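Local coordinates for protein CaaX farnesyltransferase beta subunit Ram1 (Aspergillus fumigatus, PDB 4L9P) that probably transfers, together with its alpha subunit, a farnesyl group from farnesyl diphosphate to the cysteine of C-terminal CaaX sequences, using one zinc ion, at residues B[365-370]-B[430-435]; B[414-417]-B[421-424]; B[154-159]-B[497-502]. All blocks are in the same frame, centred on the assembly; numbering follows the deposited sequence.

Interaction 1: B[365-370]-B[430-435]; sequences DGCYSH and DSYHTC. With ZN (zinc ion), chain J; FII ([(3,7,11-trimethyl-dodeca-2,6,10-trienyloxycarbamoyl)-methyl]-phosphonic acid), chain Q; EDO (1,2-ethanediol), chain M.
Asp365, Cys367 and His433 converge on the zinc ion of the farnesyltransferase beta subunit, the first two from a type I turn and the third from the first turn of helix 431-444 in the alpha-alpha toroid. The side chain of Cys367 shows how the site is packed. Its CB lies 3.4 Å from Tyr432 CE2 and also touches His433 CD2, meeting both rings obliquely. With chi1 at 66°, SG sits between the backbone N and the carbonyl carbon and swings onto the metal, 2.4 Å from zinc, where a soft sulfur ligand suits the ion; it also passes the edge of the Tyr432 ring. Asp365 supplies both carboxylate oxygens unequally, OD2 at 2.0 Å from zinc and OD1 at 2.6 Å. OD1 also receives Cys367 N from above the carboxylate plane, tying two ligands together. The bound peptide completes the coordination. From the second segment, His433 binds through NE2 and is held from behind by Asp430, whose OD2 takes ND1 on its syn side. Beside the site, Tyr368 OH donates to the phosphonate oxygen O51 of the farnesyl analogue at 2.5 Å.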
ATOM      1  N   ASP B 365     -11.857   4.049   1.053  1.00  3.57           N
ATOM      2  CA  ASP B 365     -11.953   3.145  -0.090  1.00  3.02           C
ATOM      3  C   ASP B 365     -11.933   1.724   0.453  1.00  2.55           C
ATOM      4  O   ASP B 365     -11.118   1.375   1.321  1.00  4.14           O
ATOM      5  CB  ASP B 365     -10.700   3.432  -1.008  1.00  4.18           C
ATOM      6  CG  ASP B 365     -10.535   2.494  -2.127  1.00  3.47           C
ATOM      7  OD1 ASP B 365     -11.156   1.407  -2.216  1.00  3.19           O
ATOM      8  OD2 ASP B 365      -9.756   2.817  -3.042  1.00  4.79           O
ATOM      9  N   GLY B 366     -12.902   0.954  -0.016  1.00  2.48           N
ATOM     10  CA  GLY B 366     -13.037  -0.426   0.458  1.00  4.13           C
ATOM     11  C   GLY B 366     -11.786  -1.272   0.280  1.00  3.50           C
ATOM     12  O   GLY B 366     -11.632  -2.263   1.027  1.00  4.41           O
ATOM     13  N   CYS B 367     -10.869  -0.974  -0.671  1.00  3.35           N
ATOM     14  CA  CYS B 367      -9.710  -1.889  -0.748  1.00  2.60           C
ATOM     15  C   CYS B 367      -8.754  -1.725   0.456  1.00  3.27           C
ATOM     16  O   CYS B 367      -8.010  -2.668   0.785  1.00  3.52           O
ATOM     17  CB  CYS B 367      -8.937  -1.764  -2.098  1.00  3.38           C
ATOM     18  SG  CYS B 367      -8.108  -0.081  -2.322  1.00  4.27           S
ATOM     19  N   TYR B 368      -8.829  -0.571   1.114  1.00  2.59           N
ATOM     20  CA  TYR B 368      -8.005  -0.386   2.315  1.00  3.02           C
ATOM     21  C   TYR B 368      -8.540  -1.247   3.471  1.00  3.25           C
ATOM     22  O   TYR B 368      -7.882  -1.333   4.495  1.00  3.15           O
ATOM     23  CB  TYR B 368      -7.872   1.107   2.721  1.00  2.94           C
ATOM     24  CG  TYR B 368      -7.205   1.913   1.591  1.00  3.15           C
ATOM     25  CD1 TYR B 368      -6.049   1.415   0.985  1.00  5.08           C
ATOM     26  CD2 TYR B 368      -7.794   3.059   1.118  1.00  3.50           C
ATOM     27  CE1 TYR B 368      -5.434   2.113  -0.119  1.00  4.38           C
ATOM     28  CE2 TYR B 368      -7.219   3.777   0.052  1.00  3.24           C
ATOM     29  CZ  TYR B 368      -6.071   3.252  -0.556  1.00  3.34           C
ATOM     30  OH  TYR B 368      -5.474   3.940  -1.591  1.00  4.35           O
ATOM     31  N   SER B 369      -9.741  -1.825   3.307  1.00  3.42           N
ATOM     32  CA  SER B 369     -10.178  -2.777   4.326  1.00  3.61           C
ATOM     33  C   SER B 369      -9.134  -3.878   4.491  1.00  3.34           C
ATOM     34  O   SER B 369      -8.914  -4.364   5.632  1.00  4.72           O
ATOM     35  CB  SER B 369     -11.501  -3.418   3.886  1.00  4.03           C
ATOM     36  OG  SER B 369     -12.428  -2.398   3.582  1.00  4.39           O
ATOM     37  N   HIS B 370      -8.422  -4.251   3.408  1.00  3.25           N
ATOM     38  CA  HIS B 370      -7.248  -5.077   3.518  1.00  3.85           C
ATOM     39  C   HIS B 370      -5.991  -4.299   3.826  1.00  3.31           C
ATOM     40  O   HIS B 370      -5.318  -4.542   4.858  1.00  4.19           O
ATOM     41  CB  HIS B 370      -7.018  -5.882   2.264  1.00  4.37           C
ATOM     42  CG  HIS B 370      -5.654  -6.486   2.247  1.00  4.29           C
ATOM     43  ND1 HIS B 370      -5.247  -7.409   3.205  1.00  5.38           N
ATOM     44  CD2 HIS B 370      -4.569  -6.248   1.445  1.00  4.60           C
ATOM     45  CE1 HIS B 370      -3.962  -7.704   2.988  1.00  6.38           C
ATOM     46  NE2 HIS B 370      -3.525  -7.015   1.933  1.00  6.76           N
ATOM     47  N   ASP B 430     -15.075  -3.951  -9.170  1.00  7.32           N
ATOM     48  CA  ASP B 430     -14.094  -4.697  -9.952  1.00  6.84           C
ATOM     49  C   ASP B 430     -13.589  -5.823  -9.056  1.00  5.69           C
ATOM     50  O   ASP B 430     -13.860  -5.853  -7.844  1.00  6.38           O
ATOM     51  CB  ASP B 430     -12.972  -3.766 -10.470  1.00  7.20           C
ATOM     52  CG  ASP B 430     -12.246  -3.054  -9.338  1.00 10.21           C
ATOM     53  OD1 ASP B 430     -11.711  -3.681  -8.473  1.00 10.74           O
ATOM     54  OD2 ASP B 430     -12.168  -1.843  -9.356  1.00 15.17           O
ATOM     55  N   SER B 431     -12.825  -6.760  -9.627  1.00  5.99           N
ATOM     56  CA  SER B 431     -12.495  -7.925  -8.817  1.00  5.99           C
ATOM     57  C   SER B 431     -11.398  -7.626  -7.776  1.00  5.63           C
ATOM     58  O   SER B 431     -11.304  -8.302  -6.757  1.00  5.85           O
ATOM     59  CB  SER B 431     -12.140  -9.121  -9.701  1.00  7.45           C
ATOM     60  OG  SER B 431     -10.971  -8.872 -10.442  1.00  8.49           O
ATOM     61  N   TYR B 432     -10.599  -6.573  -8.029  1.00  5.35           N
ATOM     62  CA  TYR B 432      -9.599  -6.098  -7.033  1.00  4.76           C
ATOM     63  C   TYR B 432     -10.339  -5.593  -5.792  1.00  4.27           C
ATOM     64  O   TYR B 432     -10.006  -6.006  -4.638  1.00  4.86           O
ATOM     65  CB  TYR B 432      -8.728  -4.987  -7.661  1.00  4.78           C
ATOM     66  CG  TYR B 432      -7.969  -4.129  -6.712  1.00  4.48           C
ATOM     67  CD1 TYR B 432      -6.679  -4.499  -6.259  1.00  4.67           C
ATOM     68  CD2 TYR B 432      -8.534  -2.950  -6.225  1.00  4.27           C
ATOM     69  CE1 TYR B 432      -5.996  -3.694  -5.350  1.00  3.91           C
ATOM     70  CE2 TYR B 432      -7.846  -2.135  -5.334  1.00  4.05           C
ATOM     71  CZ  TYR B 432      -6.580  -2.505  -4.891  1.00  4.07           C
ATOM     72  OH  TYR B 432      -5.962  -1.689  -3.959  1.00  4.75           O
ATOM     73  N   HIS B 433     -11.326  -4.693  -5.975  1.00  4.68           N
ATOM     74  CA  HIS B 433     -12.101  -4.188  -4.846  1.00  3.95           C
ATOM     75  C   HIS B 433     -12.930  -5.305  -4.190  1.00  5.08           C
ATOM     76  O   HIS B 433     -13.150  -5.267  -2.974  1.00  6.54           O
ATOM     77  CB  HIS B 433     -12.930  -2.976  -5.255  1.00  3.95           C
ATOM     78  CG  HIS B 433     -12.058  -1.748  -5.333  1.00  3.90           C
ATOM     79  ND1 HIS B 433     -11.566  -1.254  -6.528  1.00  5.23           N
ATOM     80  CD2 HIS B 433     -11.550  -0.986  -4.338  1.00  4.27           C
ATOM     81  CE1 HIS B 433     -10.749  -0.227  -6.247  1.00  4.68           C
ATOM     82  NE2 HIS B 433     -10.717  -0.055  -4.928  1.00  4.60           N
ATOM     83  N   THR B 434     -13.396  -6.255  -4.969  1.00  5.37           N
ATOM     84  CA  THR B 434     -14.167  -7.367  -4.417  1.00  5.29           C
ATOM     85  C   THR B 434     -13.241  -8.222  -3.541  1.00  5.71           C
ATOM     86  O   THR B 434     -13.576  -8.520  -2.361  1.00  6.46           O
ATOM     87  CB  THR B 434     -14.761  -8.233  -5.563  1.00  6.51           C
ATOM     88  OG1 THR B 434     -15.625  -7.411  -6.337  1.00  6.12           O
ATOM     89  CG2 THR B 434     -15.547  -9.408  -4.984  1.00  7.52           C
ATOM     90  N   CYS B 435     -12.072  -8.613  -4.062  1.00  4.54           N
ATOM     91  CA  CYS B 435     -11.153  -9.364  -3.226  1.00  4.76           C
ATOM     92  C   CYS B 435     -10.805  -8.656  -1.898  1.00  3.91           C
ATOM     93  O   CYS B 435     -10.849  -9.272  -0.795  1.00  4.40           O
ATOM     94  CB  CYS B 435      -9.853  -9.593  -4.045  1.00  5.70           C
ATOM     95  SG  CYS B 435      -8.483 -10.325  -3.131  1.00  7.05           S
TER
HETATM   96 ZN    ZN J 601      -9.319   1.077  -3.981  1.00  5.22          ZN
HETATM   97  C1  FII Q 608       1.278  -6.013  -2.938  1.00 11.11           C
HETATM   98  C2  FII Q 608       0.954  -4.732  -3.660  1.00 10.84           C
HETATM   99  C6  FII Q 608       1.280  -4.712  -5.093  1.00 12.73           C
HETATM  100  C10 FII Q 608       0.729  -3.521  -2.850  1.00 10.00           C
HETATM  101  C11 FII Q 608       0.481  -2.135  -3.445  1.00  9.72           C
HETATM  102  C12 FII Q 608      -1.055  -1.884  -3.406  1.00  8.89           C
HETATM  103  C15 FII Q 608      -1.530  -0.438  -3.514  1.00 10.93           C
HETATM  104  C18 FII Q 608      -3.024  -0.138  -3.485  1.00 11.22           C
HETATM  105  C22 FII Q 608      -0.538   0.524  -4.086  1.00 14.30           C
HETATM  106  C23 FII Q 608      -0.869   1.988  -3.842  1.00 17.67           C
HETATM  107  C24 FII Q 608      -0.007   2.891  -4.640  1.00 15.94           C
HETATM  108  C27 FII Q 608      -0.619   4.252  -4.739  1.00 12.41           C
HETATM  109  C30 FII Q 608      -0.224   5.215  -3.634  1.00 12.96           C
HETATM  110  C34 FII Q 608      -0.929   4.692  -6.120  1.00 12.41           C
HETATM  111  C35 FII Q 608      -1.286   6.124  -6.458  1.00 13.03           C
HETATM  112  O36 FII Q 608      -2.629   6.223  -6.896  1.00 11.83           O
HETATM  113  N42 FII Q 608      -3.573   5.732  -6.036  1.00 10.47           N
HETATM  114  C43 FII Q 608      -4.215   6.747  -5.310  1.00  7.89           C
HETATM  115  O44 FII Q 608      -3.941   7.954  -5.379  1.00  8.17           O
HETATM  116  C45 FII Q 608      -5.327   6.220  -4.414  1.00  5.97           C
HETATM  117  P46 FII Q 608      -5.550   7.188  -2.833  1.00  4.74           P
HETATM  118  O49 FII Q 608      -4.190   7.363  -2.268  1.00  5.05           O
HETATM  119  O50 FII Q 608      -6.286   8.449  -3.162  1.00  7.34           O
HETATM  120  O51 FII Q 608      -6.417   6.223  -1.996  1.00  5.07           O
HETATM  121  C1  EDO M 604     -10.902  -7.101 -13.452  1.00 16.48           C
HETATM  122  O1  EDO M 604     -10.073  -6.957 -12.305  1.00 18.09           O
HETATM  123  C2  EDO M 604     -12.158  -6.293 -13.501  1.00 17.15           C
HETATM  124  O2  EDO M 604     -12.972  -6.702 -12.412  1.00 14.60           O

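Interaction 2: B[414-417]-B[421-424]; sequences CQCK and LRDK
Cys414 O accepts the backbone N of Arg422 at 2.9 Å, and a single beta bridge brings Gln415 and Leu421 together with their CA atoms 4.6 Å apart. The same carbonyl oxygen is approached by Leu421 CA at 3.0 Å, a CH...O contact beside the conventional bond. On one flank Gln415 CG lies against Leu421 CD2, the two side chains running side by side in the same direction. Leucine suits this place because its side chain also packs on Ile410, Ala437 and Leu438, whereas the amide of Gln415 reaches past it to His129 and to backbone groups of Ala123, Gln125 and Leu411. The bridge closes part of the loop that leads from helix 403-413 to helix 431-444 in the alpha-alpha toroid. Arg422 returns over the 414-417 segment. Its CG lies between the backbone N and the carbonyl carbon (chi1 62°), and the chain then runs extended to NE, which carries CD past Cys416 SG at 3.6 Å and lays one guanidinium face over Gln415 O. That oxygen is badly placed for a direct bond to NH2; a water spans the gap instead, donating to Gln415 O and accepting from Arg422 NH2 at 3.0 Å, while Cys413 O takes NH2 directly. A long, flat-ended side chain can thus pack through its methylenes and still give its terminal N-H groups acceptors. Farther along, Lys424 curls back so that NZ forms a salt bridge with Asp423 OD1, 2.7 Å away on the syn side of the carboxylate.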
ATOM      1  N   CYS B 414     -20.283  -0.819   0.285  1.00  6.13           N
ATOM      2  CA  CYS B 414     -19.382  -1.282  -0.803  1.00  6.79           C
ATOM      3  C   CYS B 414     -19.952  -2.439  -1.592  1.00  6.51           C
ATOM      4  O   CYS B 414     -19.268  -2.953  -2.478  1.00  6.59           O
ATOM      5  CB  CYS B 414     -18.023  -1.699  -0.241  1.00  6.44           C
ATOM      6  SG  CYS B 414     -17.085  -0.278   0.405  1.00  7.27           S
ATOM      7  N   GLN B 415     -21.188  -2.871  -1.321  1.00  6.86           N
ATOM      8  CA  GLN B 415     -21.758  -3.930  -2.143  1.00  7.35           C
ATOM      9  C   GLN B 415     -22.548  -3.401  -3.331  1.00  8.13           C
ATOM     10  O   GLN B 415     -23.417  -2.531  -3.183  1.00 10.21           O
ATOM     11  CB  GLN B 415     -22.717  -4.801  -1.315  1.00  6.76           C
ATOM     12  CG  GLN B 415     -22.022  -5.442  -0.095  1.00  6.88           C
ATOM     13  CD  GLN B 415     -22.916  -6.557   0.467  1.00  7.56           C
ATOM     14  OE1 GLN B 415     -22.858  -7.687  -0.042  1.00  7.78           O
ATOM     15  NE2 GLN B 415     -23.673  -6.235   1.485  1.00  8.20           N
ATOM     16  N   CYS B 416     -22.269  -3.930  -4.514  0.51  9.17           N
ATOM     17  CA  CYS B 416     -23.016  -3.546  -5.721  0.51  9.73           C
ATOM     18  C   CYS B 416     -24.176  -4.490  -5.939  0.51  9.98           C
ATOM     19  O   CYS B 416     -24.021  -5.709  -5.913  0.51  9.71           O
ATOM     20  CB  CYS B 416     -22.102  -3.588  -6.936  0.51  9.80           C
ATOM     21  SG  CYS B 416     -20.712  -2.536  -6.659  0.51 10.59           S
ATOM     22  N   LYS B 417     -25.342  -3.924  -6.214  1.00 11.06           N
ATOM     23  CA  LYS B 417     -26.554  -4.717  -6.256  1.00 13.73           C
ATOM     24  C   LYS B 417     -26.475  -5.864  -7.262  1.00 14.36           C
ATOM     25  O   LYS B 417     -27.149  -6.883  -7.078  1.00 16.22           O
ATOM     26  CB  LYS B 417     -27.736  -3.810  -6.545  1.00 17.16           C
ATOM     27  CG  LYS B 417     -27.768  -3.195  -7.909  1.00 22.19           C
ATOM     28  CD  LYS B 417     -29.003  -2.291  -8.100  1.00 25.94           C
ATOM     29  CE  LYS B 417     -28.966  -1.542  -9.448  1.00 29.48           C
ATOM     30  NZ  LYS B 417     -30.051  -0.454  -9.506  1.00 32.22           N
ATOM     31  N   LEU B 421     -17.893  -6.013  -5.201  1.00  5.34           N
ATOM     32  CA  LEU B 421     -17.763  -4.891  -4.255  1.00  4.83           C
ATOM     33  C   LEU B 421     -16.905  -3.796  -4.883  1.00  6.07           C
ATOM     34  O   LEU B 421     -16.201  -4.013  -5.886  1.00  6.48           O
ATOM     35  CB  LEU B 421     -17.194  -5.311  -2.881  1.00  5.61           C
ATOM     36  CG  LEU B 421     -18.202  -6.254  -2.112  1.00  6.48           C
ATOM     37  CD1 LEU B 421     -17.892  -7.761  -2.431  1.00  7.97           C
ATOM     38  CD2 LEU B 421     -18.125  -5.991  -0.588  1.00  7.52           C
ATOM     39  N   ARG B 422     -17.011  -2.612  -4.301  1.00  6.31           N
ATOM     40  CA  ARG B 422     -16.457  -1.398  -4.913  1.00  6.05           C
ATOM     41  C   ARG B 422     -15.653  -0.599  -3.901  1.00  5.22           C
ATOM     42  O   ARG B 422     -15.729  -0.772  -2.666  1.00  5.57           O
ATOM     43  CB  ARG B 422     -17.631  -0.553  -5.480  1.00  7.36           C
ATOM     44  CG  ARG B 422     -18.603  -0.099  -4.373  1.00  7.37           C
ATOM     45  CD  ARG B 422     -19.888   0.523  -4.958  1.00  8.90           C
ATOM     46  NE  ARG B 422     -20.848   0.777  -3.893  1.00  8.10           N
ATOM     47  CZ  ARG B 422     -22.165   0.602  -4.042  1.00  8.75           C
ATOM     48  NH1 ARG B 422     -22.666   0.310  -5.250  1.00 11.00           N
ATOM     49  NH2 ARG B 422     -22.969   0.796  -3.000  1.00  9.70           N
ATOM     50  N   ASP B 423     -14.913   0.353  -4.477  1.00  4.18           N
ATOM     51  CA  ASP B 423     -14.186   1.330  -3.685  1.00  3.75           C
ATOM     52  C   ASP B 423     -15.082   2.122  -2.762  1.00  3.40           C
ATOM     53  O   ASP B 423     -14.913   2.155  -1.540  1.00  4.20           O
ATOM     54  CB  ASP B 423     -13.403   2.192  -4.747  1.00  5.93           C
ATOM     55  CG  ASP B 423     -12.996   3.585  -4.295  1.00  7.37           C
ATOM     56  OD1 ASP B 423     -13.159   3.973  -3.144  1.00  6.29           O
ATOM     57  OD2 ASP B 423     -12.439   4.327  -5.172  1.00  8.99           O
ATOM     58  N   LYS B 424     -16.111   2.710  -3.355  1.00  4.44           N
ATOM     59  CA  LYS B 424     -17.029   3.558  -2.604  1.00  4.94           C
ATOM     60  C   LYS B 424     -18.293   3.718  -3.443  1.00  6.83           C
ATOM     61  O   LYS B 424     -18.272   3.423  -4.624  1.00  7.91           O
ATOM     62  CB  LYS B 424     -16.382   4.931  -2.261  1.00  5.26           C
ATOM     63  CG  LYS B 424     -16.056   5.790  -3.504  1.00  6.25           C
ATOM     64  CD  LYS B 424     -15.604   7.237  -3.058  1.00  7.18           C
ATOM     65  CE  LYS B 424     -14.396   7.271  -2.140  1.00  6.50           C
ATOM     66  NZ  LYS B 424     -13.136   6.693  -2.811  1.00  6.89           N
TER
HETATM   67  O   HOH W   1     -25.710  -0.350  -3.423  1.00 18.01           O

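Interaction 3: B[154-159]-B[497-502]; sequences MVYWAL and IFVIPH
Tyr156 OH donates to Val499 O at 2.7 Å, the hydrogen bond that links segment 154-159, on helix 151-164, to segment 497-502, in the loop before helix 502-513. The oxygen is met in its carbonyl plane on a lone pair, with a C=O...donor angle of 140°, and it lies in turn near the plane of the tyrosine ring, so the phenol points its edge at the backbone. The ring gets there because CG stands anti to the backbone N (chi1 167°), which throws the hydroxyl well beyond the helix surface. Around the bond the contact is apolar. Val499 CG1 comes to 3.2 Å from the hydroxyl oxygen, so the tip of the phenol carries both a polar bond and a snug methyl neighbour. Ile500 adds CG2 at the ring edge, 4.1 Å from Tyr156 CE1, and its side chain crosses that of the tyrosine at about a right angle. In the alpha-alpha toroid this joins an early helix to a loop more than three hundred residues later, at a buried place deep in the chain. A tyrosine fits such a spot: its ring is apolar enough to lie among Leu208, Met212 and Tyr436, yet its hydroxyl can supply the hydrogen that a buried loop carbonyl needs. The branches at CB put Val499 CG1 beside the hydroxyl and Ile500 CG2 beside the ring edge, close to the backbone. Val499 has positive phi and psi, a left-handed conformation in which its side chain points toward helix 151-164 and its CB lies 3.4 Å from Tyr156 OH.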
ATOM      1  N   MET B 154      -5.620 -10.748 -11.882  0.73  6.36           N
ATOM      2  CA  MET B 154      -7.069 -11.046 -12.031  0.73  7.18           C
ATOM      3  C   MET B 154      -7.380 -12.490 -11.624  0.73  6.69           C
ATOM      4  O   MET B 154      -8.478 -12.780 -11.103  0.73  7.41           O
ATOM      5  CB  MET B 154      -7.539 -10.769 -13.473  0.73  9.18           C
ATOM      6  CG  MET B 154      -7.177  -9.335 -13.877  0.73 11.39           C
ATOM      7  SD  MET B 154      -7.257  -9.027 -15.629  0.73 16.67           S
ATOM      8  CE  MET B 154      -8.939  -9.306 -15.618  0.73 13.25           C
ATOM      9  N   VAL B 155      -6.421 -13.385 -11.853  1.00  7.11           N
ATOM     10  CA  VAL B 155      -6.592 -14.776 -11.373  1.00  6.84           C
ATOM     11  C   VAL B 155      -6.557 -14.814  -9.843  1.00  6.81           C
ATOM     12  O   VAL B 155      -7.464 -15.369  -9.208  1.00  7.02           O
ATOM     13  CB  VAL B 155      -5.497 -15.710 -11.952  1.00  7.51           C
ATOM     14  CG1 VAL B 155      -5.655 -17.105 -11.320  1.00  9.21           C
ATOM     15  CG2 VAL B 155      -5.634 -15.774 -13.488  1.00  8.97           C
ATOM     16  N   TYR B 156      -5.566 -14.166  -9.248  1.00  6.18           N
ATOM     17  CA  TYR B 156      -5.447 -14.137  -7.802  1.00  5.37           C
ATOM     18  C   TYR B 156      -6.674 -13.503  -7.141  1.00  5.22           C
ATOM     19  O   TYR B 156      -7.189 -14.061  -6.170  1.00  5.93           O
ATOM     20  CB  TYR B 156      -4.165 -13.394  -7.391  1.00  5.37           C
ATOM     21  CG  TYR B 156      -4.188 -13.075  -5.912  1.00  4.39           C
ATOM     22  CD1 TYR B 156      -4.011 -14.087  -4.897  1.00  4.76           C
ATOM     23  CD2 TYR B 156      -4.431 -11.756  -5.502  1.00  4.72           C
ATOM     24  CE1 TYR B 156      -4.133 -13.735  -3.515  1.00  5.61           C
ATOM     25  CE2 TYR B 156      -4.550 -11.417  -4.131  1.00  4.61           C
ATOM     26  CZ  TYR B 156      -4.365 -12.413  -3.161  1.00  4.49           C
ATOM     27  OH  TYR B 156      -4.462 -12.076  -1.844  1.00  6.04           O
ATOM     28  N   TRP B 157      -7.086 -12.317  -7.591  1.00  5.31           N
ATOM     29  CA  TRP B 157      -8.196 -11.620  -6.895  1.00  4.77           C
ATOM     30  C   TRP B 157      -9.448 -12.472  -6.923  1.00  5.22           C
ATOM     31  O   TRP B 157     -10.218 -12.549  -5.927  1.00  6.88           O
ATOM     32  CB  TRP B 157      -8.530 -10.272  -7.597  1.00  5.17           C
ATOM     33  CG  TRP B 157      -7.385  -9.283  -7.467  1.00  5.48           C
ATOM     34  CD1 TRP B 157      -6.576  -9.094  -6.375  1.00  6.36           C
ATOM     35  CD2 TRP B 157      -6.994  -8.312  -8.433  1.00  6.35           C
ATOM     36  NE1 TRP B 157      -5.651  -8.101  -6.653  1.00  7.64           N
ATOM     37  CE2 TRP B 157      -5.893  -7.609  -7.902  1.00  7.65           C
ATOM     38  CE3 TRP B 157      -7.457  -7.996  -9.734  1.00  8.61           C
ATOM     39  CZ2 TRP B 157      -5.235  -6.594  -8.623  1.00  9.08           C
ATOM     40  CZ3 TRP B 157      -6.800  -6.972 -10.454  1.00  9.68           C
ATOM     41  CH2 TRP B 157      -5.707  -6.301  -9.876  1.00  9.75           C
ATOM     42  N   ALA B 158      -9.725 -13.113  -8.064  1.00  5.45           N
ATOM     43  CA  ALA B 158     -10.947 -13.951  -8.174  1.00  6.26           C
ATOM     44  C   ALA B 158     -10.799 -15.201  -7.297  1.00  6.63           C
ATOM     45  O   ALA B 158     -11.748 -15.548  -6.571  1.00  7.08           O
ATOM     46  CB  ALA B 158     -11.191 -14.315  -9.633  1.00  8.33           C
ATOM     47  N   LEU B 159      -9.655 -15.905  -7.346  1.00  6.92           N
ATOM     48  CA  LEU B 159      -9.541 -17.108  -6.495  1.00  6.69           C
ATOM     49  C   LEU B 159      -9.617 -16.735  -5.012  1.00  6.52           C
ATOM     50  O   LEU B 159     -10.238 -17.472  -4.232  1.00  7.55           O
ATOM     51  CB  LEU B 159      -8.220 -17.828  -6.770  1.00  7.77           C
ATOM     52  CG  LEU B 159      -8.127 -18.466  -8.150  1.00  8.92           C
ATOM     53  CD1 LEU B 159      -6.689 -18.975  -8.360  1.00  9.91           C
ATOM     54  CD2 LEU B 159      -9.188 -19.627  -8.275  1.00 11.18           C
ATOM     55  N   ILE B 497      -0.189 -12.025   6.637  1.00  6.24           N
ATOM     56  CA  ILE B 497       0.983 -11.676   5.816  1.00  5.57           C
ATOM     57  C   ILE B 497       0.816 -12.188   4.373  1.00  4.76           C
ATOM     58  O   ILE B 497       1.113 -11.457   3.437  1.00  5.90           O
ATOM     59  CB  ILE B 497       2.254 -12.357   6.371  1.00  6.36           C
ATOM     60  CG1 ILE B 497       2.533 -11.840   7.766  1.00  7.12           C
ATOM     61  CG2 ILE B 497       3.447 -12.114   5.464  1.00  7.17           C
ATOM     62  CD1 ILE B 497       3.726 -12.556   8.450  1.00  9.31           C
ATOM     63  N   PHE B 498       0.331 -13.431   4.187  1.00  4.38           N
ATOM     64  CA  PHE B 498       0.347 -14.057   2.840  1.00  4.53           C
ATOM     65  C   PHE B 498      -0.935 -13.799   2.085  1.00  5.03           C
ATOM     66  O   PHE B 498      -0.988 -14.006   0.860  1.00  6.47           O
ATOM     67  CB  PHE B 498       0.597 -15.564   2.929  1.00  5.60           C
ATOM     68  CG  PHE B 498       1.975 -15.875   3.519  1.00  5.74           C
ATOM     69  CD1 PHE B 498       3.123 -15.409   2.873  1.00  6.22           C
ATOM     70  CD2 PHE B 498       2.110 -16.553   4.769  1.00  6.56           C
ATOM     71  CE1 PHE B 498       4.382 -15.653   3.384  1.00  6.00           C
ATOM     72  CE2 PHE B 498       3.395 -16.812   5.302  1.00  6.87           C
ATOM     73  CZ  PHE B 498       4.555 -16.370   4.598  1.00  7.65           C
ATOM     74  N   VAL B 499      -2.014 -13.391   2.777  1.00  5.27           N
ATOM     75  CA  VAL B 499      -3.256 -13.012   2.059  1.00  4.22           C
ATOM     76  C   VAL B 499      -3.844 -14.149   1.213  1.00  5.21           C
ATOM     77  O   VAL B 499      -4.325 -13.969   0.096  1.00  6.13           O
ATOM     78  CB  VAL B 499      -3.137 -11.657   1.268  1.00  4.71           C
ATOM     79  CG1 VAL B 499      -4.539 -11.010   1.220  1.00  6.43           C
ATOM     80  CG2 VAL B 499      -2.177 -10.691   1.949  1.00  5.17           C
ATOM     81  N   ILE B 500      -3.816 -15.342   1.820  1.00  5.96           N
ATOM     82  CA  ILE B 500      -4.438 -16.572   1.351  1.00  6.05           C
ATOM     83  C   ILE B 500      -4.788 -17.367   2.599  1.00  6.59           C
ATOM     84  O   ILE B 500      -4.334 -17.049   3.697  1.00  6.72           O
ATOM     85  CB  ILE B 500      -3.436 -17.415   0.454  1.00  7.16           C
ATOM     86  CG1 ILE B 500      -2.061 -17.587   1.129  1.00  6.94           C
ATOM     87  CG2 ILE B 500      -3.311 -16.792  -0.961  1.00  8.16           C
ATOM     88  CD1 ILE B 500      -1.147 -18.576   0.341  1.00  7.21           C
ATOM     89  N   PRO B 501      -5.587 -18.428   2.462  1.00  7.50           N
ATOM     90  CA  PRO B 501      -5.896 -19.207   3.669  1.00  7.74           C
ATOM     91  C   PRO B 501      -4.620 -19.767   4.320  1.00  7.76           C
ATOM     92  O   PRO B 501      -3.644 -20.143   3.628  1.00  8.74           O
ATOM     93  CB  PRO B 501      -6.756 -20.348   3.124  1.00  8.64           C
ATOM     94  CG  PRO B 501      -7.395 -19.761   1.867  1.00  8.22           C
ATOM     95  CD  PRO B 501      -6.329 -18.865   1.267  1.00  7.69           C
ATOM     96  N   HIS B 502      -4.609 -19.839   5.653  1.00  8.67           N
ATOM     97  CA  HIS B 502      -3.444 -20.393   6.337  1.00  9.59           C
ATOM     98  C   HIS B 502      -3.008 -21.755   5.838  1.00 10.56           C
ATOM     99  O   HIS B 502      -1.800 -21.989   5.669  1.00 10.16           O
ATOM    100  CB  HIS B 502      -3.703 -20.515   7.849  1.00  9.55           C
ATOM    101  CG  HIS B 502      -3.962 -19.216   8.524  1.00  9.44           C
ATOM    102  ND1 HIS B 502      -5.057 -18.416   8.226  1.00 10.21           N
ATOM    103  CD2 HIS B 502      -3.265 -18.578   9.506  1.00  9.07           C
ATOM    104  CE1 HIS B 502      -4.999 -17.330   8.981  1.00  8.51           C
ATOM    105  NE2 HIS B 502      -3.938 -17.416   9.779  1.00  8.56           N
TER

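Overall arrangement
All three contacts are largely buried, but interaction 2 lies farther from the chain centre, about 18 Å against about 9 Å for the other two, and alone has partly exposed residues, Gln415 and Arg422, among those that touch. Helix 431-444 is common ground: its first turn bears a metal ligand of interaction 1, and its residues also meet Leu421 of interaction 2 and Trp157 and Val499 of interaction 3. Gly366 N probably bonds to Asp423 O, so the 421-424 segment backs the metal site, whereas interaction 3 meets interaction 1 by packing alone; interactions 2 and 3 do not touch. Metal ligation thus sits centrally, with water-assisted polar bonding toward the outside.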